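Local coordinates for protein PhnH (Penicillium herquei, PDB 6JJT) that catalyses an enantioselective hydroalkoxylation that converts a prenylated phenalenone into (2'R)-atrovenetin in the biosynthesis of herqueinone-type phenalenones, at residues 26-31 and 61-66; 113-118 and 126-131; 32-37 and 141-146; 96-101 and 120-125. All blocks are in the same frame, centred on the assembly; numbering follows the deposited sequence.

Overall arrangement
The first strand of the eight-stranded antiparallel barrel, 26-44, carries two of the contacts. Interaction 1 pairs its start with the end of strand 48-61 and the loop that follows, closing a loop of 29 residues. Interaction 3 joins the next part of that strand to the last strand, 142-148, and so closes the barrel. Its loop encloses both interactions 2 and 4, while interactions 1 and 3 cross. Interaction 4 ties 96-101 to the loop 120-125, and interaction 2 bridges strands 110-116 and 129-133 on either side of that loop, so these two also cross. L29 and F30 of interaction 1 pack on F115 of interaction 2, and F65 on Y122 of interaction 4.

Interaction 1: 26-31 and 61-66; sequences LEFLFS and AGPNFD
The carbonyl oxygen of A61 is gripped from two neighbouring residues: S31 N donates a hydrogen bond to A61 O at 2.9 Å, and F30 CA brings a C-H to A61 O at 3.2 Å. A61 N returns a bond to S31 O at 3.0 Å, so S31 and A61 form a hydrogen-bonded antiparallel pair where strands 26-44 and 48-61 of the barrel part. Just before it, L29 and F30 both face Y145 of strand 142-148, a classic beta bulge. The carbonyl of L29 is taken up by the loop: N64 ND2 meets L29 O in the carbonyl plane, on a lone pair, at 2.9 Å with an angle of 151° at the hydrogen. The N64 amide is nearly coplanar with this acceptor, which fixes its rotation. P63 crosses F28 at about a right angle, its CD lying 3.8 Å from F28 CE2. On the buried side F30 has its CG between the backbone N and the carbonyl carbon (chi1 73°), which puts CG, where the ring begins, 3.6 Å from F65 CZ. The two ring planes lie oblique to each other, at 41°. L29 approaches the same F65 ring obliquely, CG near CE1, while F65 CZ sits over one face of the F30 ring.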
# COMPACT_ATOMS: atom_id res chain seq x y z
N LEU D 26 -12.95 -13.08 -21.00
CA LEU D 26 -12.27 -11.80 -21.25
C LEU D 26 -13.12 -10.98 -22.22
O LEU D 26 -13.55 -11.49 -23.26
CB LEU D 26 -10.90 -12.06 -21.88
CG LEU D 26 -9.91 -12.85 -21.03
CD1 LEU D 26 -8.93 -13.61 -21.91
CD2 LEU D 26 -9.13 -11.91 -20.14
N GLU D 27 -13.34 -9.69 -21.91
CA GLU D 27 -14.07 -8.78 -22.77
C GLU D 27 -13.29 -7.48 -22.87
O GLU D 27 -12.78 -6.99 -21.86
CB GLU D 27 -15.46 -8.49 -22.20
CG GLU D 27 -16.53 -9.52 -22.54
CD GLU D 27 -16.53 -10.03 -23.97
OE1 GLU D 27 -16.56 -9.19 -24.93
OE2 GLU D 27 -16.47 -11.27 -24.16
N PHE D 28 -13.14 -6.91 -24.06
CA PHE D 28 -12.38 -5.67 -24.20
C PHE D 28 -13.05 -4.56 -23.40
O PHE D 28 -14.26 -4.37 -23.40
CB PHE D 28 -12.29 -5.28 -25.68
CG PHE D 28 -11.51 -4.00 -25.87
CD1 PHE D 28 -10.17 -3.89 -25.52
CD2 PHE D 28 -12.16 -2.86 -26.30
CE1 PHE D 28 -9.48 -2.70 -25.69
CE2 PHE D 28 -11.49 -1.65 -26.44
CZ PHE D 28 -10.15 -1.57 -26.12
N LEU D 29 -12.24 -3.86 -22.58
CA LEU D 29 -12.79 -2.86 -21.68
C LEU D 29 -12.45 -1.44 -22.12
O LEU D 29 -13.36 -0.62 -22.15
CB LEU D 29 -12.27 -3.11 -20.25
CG LEU D 29 -12.88 -2.25 -19.14
CD1 LEU D 29 -14.38 -2.42 -18.99
CD2 LEU D 29 -12.16 -2.47 -17.81
N PHE D 30 -11.15 -1.13 -22.34
CA PHE D 30 -10.77 0.24 -22.68
C PHE D 30 -9.35 0.25 -23.15
O PHE D 30 -8.60 -0.68 -22.87
CB PHE D 30 -10.93 1.27 -21.53
CG PHE D 30 -9.92 1.21 -20.39
CD1 PHE D 30 -9.95 0.17 -19.45
CD2 PHE D 30 -9.00 2.24 -20.22
CE1 PHE D 30 -9.04 0.15 -18.39
CE2 PHE D 30 -8.12 2.24 -19.13
CZ PHE D 30 -8.13 1.19 -18.22
N SER D 31 -8.96 1.33 -23.85
CA SER D 31 -7.57 1.61 -24.13
C SER D 31 -7.20 2.93 -23.44
O SER D 31 -8.03 3.78 -23.15
CB SER D 31 -7.33 1.72 -25.62
OG SER D 31 -8.06 2.84 -26.07
N ALA D 61 -10.32 5.44 -24.21
CA ALA D 61 -11.34 5.19 -25.22
C ALA D 61 -11.85 3.77 -25.08
O ALA D 61 -11.28 2.97 -24.36
CB ALA D 61 -10.75 5.43 -26.59
N GLY D 62 -12.90 3.47 -25.83
CA GLY D 62 -13.46 2.13 -25.85
C GLY D 62 -14.97 2.17 -25.71
O GLY D 62 -15.56 3.24 -25.60
N PRO D 63 -15.63 0.99 -25.71
CA PRO D 63 -17.10 0.91 -25.78
C PRO D 63 -17.88 1.24 -24.51
O PRO D 63 -19.10 1.35 -24.56
CB PRO D 63 -17.32 -0.56 -26.18
CG PRO D 63 -16.10 -1.32 -25.69
CD PRO D 63 -14.97 -0.32 -25.79
N ASN D 64 -17.18 1.43 -23.39
CA ASN D 64 -17.83 1.44 -22.08
C ASN D 64 -17.73 2.83 -21.45
O ASN D 64 -18.67 3.29 -20.79
CB ASN D 64 -17.17 0.41 -21.14
CG ASN D 64 -17.21 -1.02 -21.63
OD1 ASN D 64 -18.21 -1.72 -21.50
ND2 ASN D 64 -16.09 -1.50 -22.13
N PHE D 65 -16.55 3.45 -21.61
CA PHE D 65 -16.27 4.77 -21.07
C PHE D 65 -15.13 5.38 -21.89
O PHE D 65 -14.26 4.69 -22.41
CB PHE D 65 -16.03 4.70 -19.55
CG PHE D 65 -14.88 3.81 -19.13
CD1 PHE D 65 -15.06 2.45 -18.89
CD2 PHE D 65 -13.61 4.34 -18.96
CE1 PHE D 65 -13.99 1.64 -18.52
CE2 PHE D 65 -12.54 3.54 -18.59
CZ PHE D 65 -12.72 2.18 -18.36
N ASP D 66 -15.18 6.70 -22.02
CA ASP D 66 -14.11 7.42 -22.67
C ASP D 66 -13.87 8.70 -21.89
O ASP D 66 -14.77 9.17 -21.19
CB ASP D 66 -14.46 7.70 -24.13
CG ASP D 66 -15.52 8.78 -24.19
OD1 ASP D 66 -16.52 8.65 -23.44
OD2 ASP D 66 -15.31 9.76 -24.92

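Interaction 2: 113-118 and 126-131; sequences VLFDTS and NNVTAW
Strands 110-116 and 129-133 are neighbours in the antiparallel barrel, and this contact follows them from their paired part to where they splay apart. V113 and A130 make a hydrogen-bonded pair, V113 N to A130 O at 2.9 Å and A130 N to V113 O at 3.0 Å, with their CB atoms on the same face of the sheet. Beyond it the direct backbone bonding gives way to a water, which accepts from F115 N at 2.9 Å and donates to V128 O at 2.7 Å. Farther on, the side chain of N126 stands in for a strand. Its OD1 accepts from T117 N at 2.9 Å, with the donor in the carbonyl plane on a lone pair, and its ND2 donates to T117 O at 2.8 Å, so one amide grips both backbone polar atoms of T117. The F115 ring packs inward with CE2 about 4.0 Å from both V128 CG1 and A130 CB, the latter at the ring edge; L29 covers F115 and A130 further. On the other face of the sheet from V113 and F115, L114 CD2 lies beside T129 CG2, the two side chains pointing the same way. A second subunit adds R85 to F115 O, D81 to N126 ND2, and W131 to T129 OG1. With OD1 taking an N-H and ND2 giving to two acceptors, T117 O and the D81 carboxylate of that subunit, the amide of N126 has one chemically sensible orientation.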
# COMPACT_ATOMS: atom_id res chain seq x y z
N VAL D 113 -5.62 -4.05 -13.01
CA VAL D 113 -6.29 -2.79 -12.76
C VAL D 113 -7.51 -3.02 -11.91
O VAL D 113 -8.27 -3.99 -12.12
CB VAL D 113 -6.76 -2.17 -14.10
CG1 VAL D 113 -7.25 -0.76 -13.90
CG2 VAL D 113 -5.67 -2.20 -15.14
N LEU D 114 -7.74 -2.11 -10.98
CA LEU D 114 -8.93 -1.98 -10.18
C LEU D 114 -9.44 -0.54 -10.31
O LEU D 114 -8.65 0.35 -10.68
CB LEU D 114 -8.65 -2.32 -8.71
CG LEU D 114 -8.30 -3.78 -8.45
CD1 LEU D 114 -7.65 -3.91 -7.07
CD2 LEU D 114 -9.51 -4.71 -8.56
N PHE D 115 -10.71 -0.32 -9.99
CA PHE D 115 -11.39 0.96 -10.19
C PHE D 115 -12.22 1.34 -8.98
O PHE D 115 -12.73 0.47 -8.26
CB PHE D 115 -12.41 0.85 -11.35
CG PHE D 115 -11.81 0.40 -12.66
CD1 PHE D 115 -11.21 1.33 -13.52
CD2 PHE D 115 -11.75 -0.95 -12.99
CE1 PHE D 115 -10.65 0.91 -14.73
CE2 PHE D 115 -11.16 -1.37 -14.16
CZ PHE D 115 -10.61 -0.44 -15.03
N ASP D 116 -12.32 2.65 -8.73
CA ASP D 116 -13.19 3.16 -7.70
C ASP D 116 -13.91 4.40 -8.21
O ASP D 116 -13.27 5.40 -8.57
CB ASP D 116 -12.39 3.50 -6.44
CG ASP D 116 -13.23 3.64 -5.18
OD1 ASP D 116 -14.33 4.20 -5.25
OD2 ASP D 116 -12.77 3.17 -4.15
N THR D 117 -15.24 4.33 -8.18
CA THR D 117 -16.06 5.50 -8.50
C THR D 117 -17.39 5.38 -7.77
O THR D 117 -17.94 4.28 -7.71
CB THR D 117 -16.23 5.66 -10.02
OG1 THR D 117 -16.97 6.87 -10.18
CG2 THR D 117 -17.01 4.56 -10.69
N SER D 118 -17.95 6.50 -7.33
CA SER D 118 -19.33 6.50 -6.83
C SER D 118 -20.33 6.94 -7.90
O SER D 118 -21.53 7.01 -7.60
CB SER D 118 -19.50 7.31 -5.58
OG SER D 118 -18.97 8.62 -5.76
N ASN D 126 -16.61 -0.76 -10.06
CA ASN D 126 -16.14 -1.09 -8.74
C ASN D 126 -16.02 -2.60 -8.55
O ASN D 126 -15.29 -3.06 -7.67
CB ASN D 126 -17.06 -0.54 -7.66
CG ASN D 126 -17.05 0.97 -7.56
OD1 ASN D 126 -16.11 1.62 -8.01
ND2 ASN D 126 -18.07 1.54 -6.98
N ASN D 127 -16.78 -3.34 -9.36
CA ASN D 127 -16.76 -4.79 -9.27
C ASN D 127 -15.87 -5.43 -10.31
O ASN D 127 -15.91 -6.65 -10.45
CB ASN D 127 -18.18 -5.37 -9.36
CG ASN D 127 -19.03 -4.86 -8.23
OD1 ASN D 127 -18.61 -4.85 -7.07
ND2 ASN D 127 -20.20 -4.33 -8.56
N VAL D 128 -15.07 -4.66 -11.04
CA VAL D 128 -14.27 -5.17 -12.14
C VAL D 128 -12.80 -5.37 -11.78
O VAL D 128 -12.14 -4.46 -11.24
CB VAL D 128 -14.36 -4.25 -13.38
CG1 VAL D 128 -13.39 -4.63 -14.48
CG2 VAL D 128 -15.82 -4.21 -13.88
N THR D 129 -12.23 -6.50 -12.17
CA THR D 129 -10.79 -6.68 -12.28
C THR D 129 -10.44 -6.65 -13.77
O THR D 129 -10.97 -7.48 -14.58
CB THR D 129 -10.32 -8.06 -11.78
OG1 THR D 129 -11.25 -9.07 -12.26
CG2 THR D 129 -10.40 -8.16 -10.28
N ALA D 130 -9.56 -5.75 -14.18
CA ALA D 130 -9.08 -5.73 -15.55
C ALA D 130 -7.60 -6.02 -15.67
O ALA D 130 -6.86 -6.05 -14.67
CB ALA D 130 -9.44 -4.40 -16.18
N TRP D 131 -7.13 -6.17 -16.91
CA TRP D 131 -5.77 -6.57 -17.21
C TRP D 131 -5.41 -5.96 -18.56
O TRP D 131 -6.26 -6.03 -19.47
CB TRP D 131 -5.68 -8.10 -17.30
CG TRP D 131 -4.31 -8.61 -17.54
CD1 TRP D 131 -3.42 -9.10 -16.62
CD2 TRP D 131 -3.61 -8.72 -18.80
NE1 TRP D 131 -2.26 -9.48 -17.19
CE2 TRP D 131 -2.34 -9.28 -18.53
CE3 TRP D 131 -3.93 -8.42 -20.14
CZ2 TRP D 131 -1.38 -9.51 -19.50
CZ3 TRP D 131 -2.98 -8.65 -21.11
CH2 TRP D 131 -1.74 -9.22 -20.80
O HOH W 1 -12.45 -2.58 -9.33

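Interaction 3: 32-37 and 141-146; sequences ANLTKG and NFLEYW
The rings of F142 and Y145 are both met at the edge by CB atoms of the neighbouring strand. N33 CB lies in the plane of the F142 ring, 3.8 Å from its CD1, and the N33 amide stands perpendicular to that ring. A32 CB comes up near the plane of the Y145 ring, 3.9 Å from CE1, while F30 stacks against that same tyrosine. In F142 a chi2 of 75° turns CD1 to 3.6 Å from A32 O. That oxygen is also bonded by L143 N at 2.9 Å, nearly along the C=O axis, and touched by the C-H of F142 CA. These are the first and last strands, 26-44 and 142-148, whose antiparallel pairing closes the eight-stranded barrel: A32 and L143 form a hydrogen-bonded pair, N33 and F142 a non-hydrogen-bonded one. One residue on, just before the last strand begins, L34 N donates to N141 O at 2.8 Å. L34 and L143 cross at about a right angle, joined through their CD1 methyls. The chain of K36, extended beyond CG, crosses the N141 side chain obliquely, with CD and CE each 3.5 Å from N141 OD1. N33, a predicted N-glycosylation site, carries no sugar here. N141 CB rests 3.3 Å from L34 O.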
# COMPACT_ATOMS: atom_id res chain seq x y z
N ALA D 32 -5.89 3.05 -23.22
CA ALA D 32 -5.34 4.26 -22.63
C ALA D 32 -4.11 4.63 -23.45
O ALA D 32 -3.27 3.76 -23.75
CB ALA D 32 -4.96 4.03 -21.18
N ASN D 33 -4.04 5.91 -23.85
CA ASN D 33 -2.90 6.43 -24.56
C ASN D 33 -2.33 7.54 -23.68
O ASN D 33 -2.92 8.63 -23.61
CB ASN D 33 -3.33 6.97 -25.92
CG ASN D 33 -2.18 7.22 -26.87
OD1 ASN D 33 -1.03 6.89 -26.58
ND2 ASN D 33 -2.50 7.74 -28.04
N LEU D 34 -1.25 7.22 -22.95
CA LEU D 34 -0.88 7.99 -21.79
C LEU D 34 0.29 8.90 -22.13
O LEU D 34 1.10 8.61 -23.01
CB LEU D 34 -0.49 6.99 -20.69
CG LEU D 34 -1.60 6.11 -20.12
CD1 LEU D 34 -1.02 5.03 -19.22
CD2 LEU D 34 -2.66 6.92 -19.40
N THR D 35 0.37 10.02 -21.41
CA THR D 35 1.55 10.88 -21.45
C THR D 35 2.17 10.88 -20.05
O THR D 35 1.45 10.86 -19.04
CB THR D 35 1.27 12.30 -21.99
OG1 THR D 35 0.34 12.98 -21.15
CG2 THR D 35 0.72 12.29 -23.41
N LYS D 36 3.50 10.90 -20.00
CA LYS D 36 4.20 10.79 -18.73
C LYS D 36 5.27 11.85 -18.65
O LYS D 36 5.82 12.26 -19.68
CB LYS D 36 4.80 9.40 -18.63
CG LYS D 36 3.78 8.28 -18.67
CD LYS D 36 4.31 6.92 -18.31
CE LYS D 36 3.17 5.93 -18.10
NZ LYS D 36 3.65 4.63 -17.57
N GLY D 37 5.56 12.28 -17.42
CA GLY D 37 6.73 13.10 -17.12
C GLY D 37 8.02 12.31 -17.22
O GLY D 37 8.02 11.11 -17.51
N ASN D 141 3.27 3.44 -24.09
CA ASN D 141 2.29 4.36 -23.53
C ASN D 141 0.87 4.10 -24.07
O ASN D 141 -0.08 4.75 -23.63
CB ASN D 141 2.79 5.80 -23.56
CG ASN D 141 3.94 6.03 -22.58
OD1 ASN D 141 4.00 5.43 -21.51
ND2 ASN D 141 4.86 6.90 -22.95
N PHE D 142 0.72 3.15 -25.02
CA PHE D 142 -0.60 2.78 -25.50
C PHE D 142 -0.92 1.35 -25.06
O PHE D 142 -0.23 0.41 -25.47
CB PHE D 142 -0.72 2.87 -27.03
CG PHE D 142 -2.11 2.52 -27.49
CD1 PHE D 142 -3.16 3.41 -27.34
CD2 PHE D 142 -2.41 1.28 -28.02
CE1 PHE D 142 -4.47 3.09 -27.71
CE2 PHE D 142 -3.71 0.96 -28.40
CZ PHE D 142 -4.74 1.86 -28.25
N LEU D 143 -1.95 1.21 -24.20
CA LEU D 143 -2.32 -0.09 -23.67
C LEU D 143 -3.77 -0.41 -23.93
O LEU D 143 -4.63 0.46 -23.98
CB LEU D 143 -2.06 -0.15 -22.16
CG LEU D 143 -0.61 0.08 -21.73
CD1 LEU D 143 -0.39 1.54 -21.31
CD2 LEU D 143 -0.31 -0.87 -20.56
N GLU D 144 -4.02 -1.70 -24.10
CA GLU D 144 -5.36 -2.22 -24.23
C GLU D 144 -5.68 -3.08 -23.00
O GLU D 144 -4.85 -3.92 -22.67
CB GLU D 144 -5.47 -3.07 -25.50
CG GLU D 144 -5.53 -2.22 -26.75
CD GLU D 144 -5.29 -2.98 -28.04
OE1 GLU D 144 -4.87 -4.13 -27.99
OE2 GLU D 144 -5.51 -2.38 -29.09
N TYR D 145 -6.87 -2.90 -22.51
CA TYR D 145 -7.29 -3.57 -21.27
C TYR D 145 -8.56 -4.38 -21.46
O TYR D 145 -9.49 -3.96 -22.15
CB TYR D 145 -7.55 -2.53 -20.17
CG TYR D 145 -6.37 -1.69 -19.75
CD1 TYR D 145 -6.10 -0.51 -20.42
CD2 TYR D 145 -5.55 -2.04 -18.67
CE1 TYR D 145 -5.04 0.30 -20.05
CE2 TYR D 145 -4.48 -1.22 -18.29
CZ TYR D 145 -4.23 -0.06 -18.99
OH TYR D 145 -3.22 0.80 -18.61
N TRP D 146 -8.64 -5.50 -20.70
CA TRP D 146 -9.70 -6.49 -20.74
C TRP D 146 -10.32 -6.66 -19.37
O TRP D 146 -9.59 -6.77 -18.37
CB TRP D 146 -9.10 -7.83 -21.21
CG TRP D 146 -8.54 -7.69 -22.59
CD1 TRP D 146 -7.32 -7.16 -22.93
CD2 TRP D 146 -9.21 -8.01 -23.82
NE1 TRP D 146 -7.18 -7.16 -24.30
CE2 TRP D 146 -8.33 -7.65 -24.87
CE3 TRP D 146 -10.45 -8.57 -24.12
CZ2 TRP D 146 -8.65 -7.87 -26.21
CZ3 TRP D 146 -10.77 -8.77 -25.44
CH2 TRP D 146 -9.89 -8.42 -26.46

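Interaction 4: 96-101 and 120-125; sequences DGANIL and EKYNWL
Y122, D96 and I100 carry this contact between the turn that leads into strand 99-107 and the loop after strand 110-116. Y122 reaches D96 tip to tip: its hydroxyl donates to D96 OD1 at 2.7 Å, on the syn side of the carboxylate. That oxygen lies in the plane of the phenol ring at its edge, and the carboxylate and ring planes stand 80° apart. The second oxygen, D96 OD2, takes K121 NZ at 2.6 Å in a salt bridge, again on the syn side. The carboxylate is therefore held through both oxygens by two successive residues of the loop, and T94 OG1 adds a further hydrogen bond to OD1. Such a set of donors would favour the ionised acid. K121 CG is anti to the backbone N (chi1 178°) and lies 3.8 Å above the centre of one face of the Y122 ring, from where the extended chain runs on to the acid. A98 CB touches the same ring obliquely, 3.6 Å from CD2. Deeper in, I100 CD1 meets Y122 CB at 4.2 Å and L125 CD1 at 4.0 Å, with I100 and L125 crossing at about a right angle. L125 N bonds to Y122 O where the short 3-10 segment 123-125 begins, and L125 points back toward 96-101. F65 packs on Y122 as well, and F115 on I100 and L125. The arrangement is that of a loop folded over one end of a beta barrel, apolar groups inward and an ion pair at the rim.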
# COMPACT_ATOMS: atom_id res chain seq x y z
N ASP D 96 -18.42 12.70 -19.81
CA ASP D 96 -19.60 13.26 -19.16
C ASP D 96 -19.33 13.67 -17.70
O ASP D 96 -20.26 13.95 -16.95
CB ASP D 96 -20.83 12.38 -19.37
CG ASP D 96 -20.67 10.90 -19.02
OD1 ASP D 96 -19.54 10.46 -18.67
OD2 ASP D 96 -21.68 10.18 -19.12
N GLY D 97 -18.07 13.71 -17.27
CA GLY D 97 -17.76 14.42 -16.04
C GLY D 97 -17.54 13.55 -14.79
O GLY D 97 -17.33 14.10 -13.70
N ALA D 98 -17.59 12.21 -14.94
CA ALA D 98 -17.43 11.34 -13.77
C ALA D 98 -15.94 11.11 -13.48
O ALA D 98 -15.16 10.94 -14.41
CB ALA D 98 -18.10 10.03 -14.02
N ASN D 99 -15.59 11.09 -12.19
CA ASN D 99 -14.22 10.83 -11.77
C ASN D 99 -14.11 9.37 -11.35
O ASN D 99 -14.93 8.89 -10.57
CB ASN D 99 -13.87 11.74 -10.61
CG ASN D 99 -13.77 13.20 -10.99
OD1 ASN D 99 -13.51 13.49 -12.16
ND2 ASN D 99 -13.96 14.06 -10.01
N ILE D 100 -13.05 8.71 -11.82
CA ILE D 100 -12.81 7.30 -11.53
C ILE D 100 -11.34 7.15 -11.13
O ILE D 100 -10.47 7.51 -11.91
CB ILE D 100 -13.09 6.40 -12.76
CG1 ILE D 100 -14.51 6.62 -13.32
CG2 ILE D 100 -12.75 4.95 -12.47
CD1 ILE D 100 -14.71 6.12 -14.74
N LEU D 101 -11.10 6.59 -9.93
CA LEU D 101 -9.71 6.24 -9.59
C LEU D 101 -9.32 4.90 -10.20
O LEU D 101 -10.06 3.91 -10.06
CB LEU D 101 -9.56 6.13 -8.06
CG LEU D 101 -8.14 5.80 -7.60
CD1 LEU D 101 -7.22 6.97 -7.87
CD2 LEU D 101 -8.11 5.41 -6.13
N GLU D 120 -23.04 6.90 -10.59
CA GLU D 120 -24.07 5.89 -10.80
C GLU D 120 -23.90 5.18 -12.14
O GLU D 120 -24.13 3.98 -12.25
CB GLU D 120 -25.46 6.52 -10.71
CG GLU D 120 -26.03 6.50 -9.31
CD GLU D 120 -27.55 6.48 -9.26
OE1 GLU D 120 -28.18 6.13 -10.30
OE2 GLU D 120 -28.11 6.81 -8.18
N LYS D 121 -23.49 5.93 -13.16
CA LYS D 121 -23.35 5.40 -14.49
C LYS D 121 -22.18 4.42 -14.58
O LYS D 121 -22.22 3.45 -15.33
CB LYS D 121 -23.21 6.52 -15.52
CG LYS D 121 -22.99 6.05 -16.95
CD LYS D 121 -22.99 7.20 -17.93
CE LYS D 121 -22.56 6.79 -19.32
NZ LYS D 121 -22.59 7.97 -20.22
N TYR D 122 -21.11 4.65 -13.78
CA TYR D 122 -19.89 3.89 -13.95
C TYR D 122 -19.56 3.00 -12.75
O TYR D 122 -18.52 2.35 -12.78
CB TYR D 122 -18.73 4.85 -14.24
CG TYR D 122 -18.94 5.64 -15.51
CD1 TYR D 122 -18.77 5.04 -16.75
CD2 TYR D 122 -19.28 6.99 -15.46
CE1 TYR D 122 -18.97 5.76 -17.93
CE2 TYR D 122 -19.49 7.71 -16.62
CZ TYR D 122 -19.32 7.10 -17.86
OH TYR D 122 -19.50 7.83 -19.01
N ASN D 123 -20.43 2.95 -11.74
CA ASN D 123 -20.01 2.25 -10.53
C ASN D 123 -20.00 0.72 -10.70
O ASN D 123 -19.48 0.04 -9.83
CB ASN D 123 -20.61 2.81 -9.25
CG ASN D 123 -22.08 2.54 -9.16
OD1 ASN D 123 -22.62 1.80 -9.98
ND2 ASN D 123 -22.74 3.13 -8.16
N TRP D 124 -20.51 0.17 -11.80
CA TRP D 124 -20.24 -1.22 -12.17
C TRP D 124 -18.73 -1.52 -12.19
O TRP D 124 -18.31 -2.66 -12.01
CB TRP D 124 -20.94 -1.56 -13.50
CG TRP D 124 -20.52 -0.74 -14.69
CD1 TRP D 124 -21.01 0.47 -15.08
CD2 TRP D 124 -19.49 -1.04 -15.62
NE1 TRP D 124 -20.34 0.94 -16.19
CE2 TRP D 124 -19.40 0.02 -16.55
CE3 TRP D 124 -18.62 -2.12 -15.74
CZ2 TRP D 124 -18.48 0.04 -17.59
CZ3 TRP D 124 -17.72 -2.12 -16.78
CH2 TRP D 124 -17.64 -1.06 -17.69
N LEU D 125 -17.89 -0.49 -12.42
CA LEU D 125 -16.45 -0.71 -12.49
C LEU D 125 -15.87 -1.07 -11.12
O LEU D 125 -14.81 -1.70 -11.07
CB LEU D 125 -15.74 0.55 -13.02
CG LEU D 125 -15.91 0.80 -14.52
CD1 LEU D 125 -15.45 2.22 -14.85
CD2 LEU D 125 -15.10 -0.26 -15.28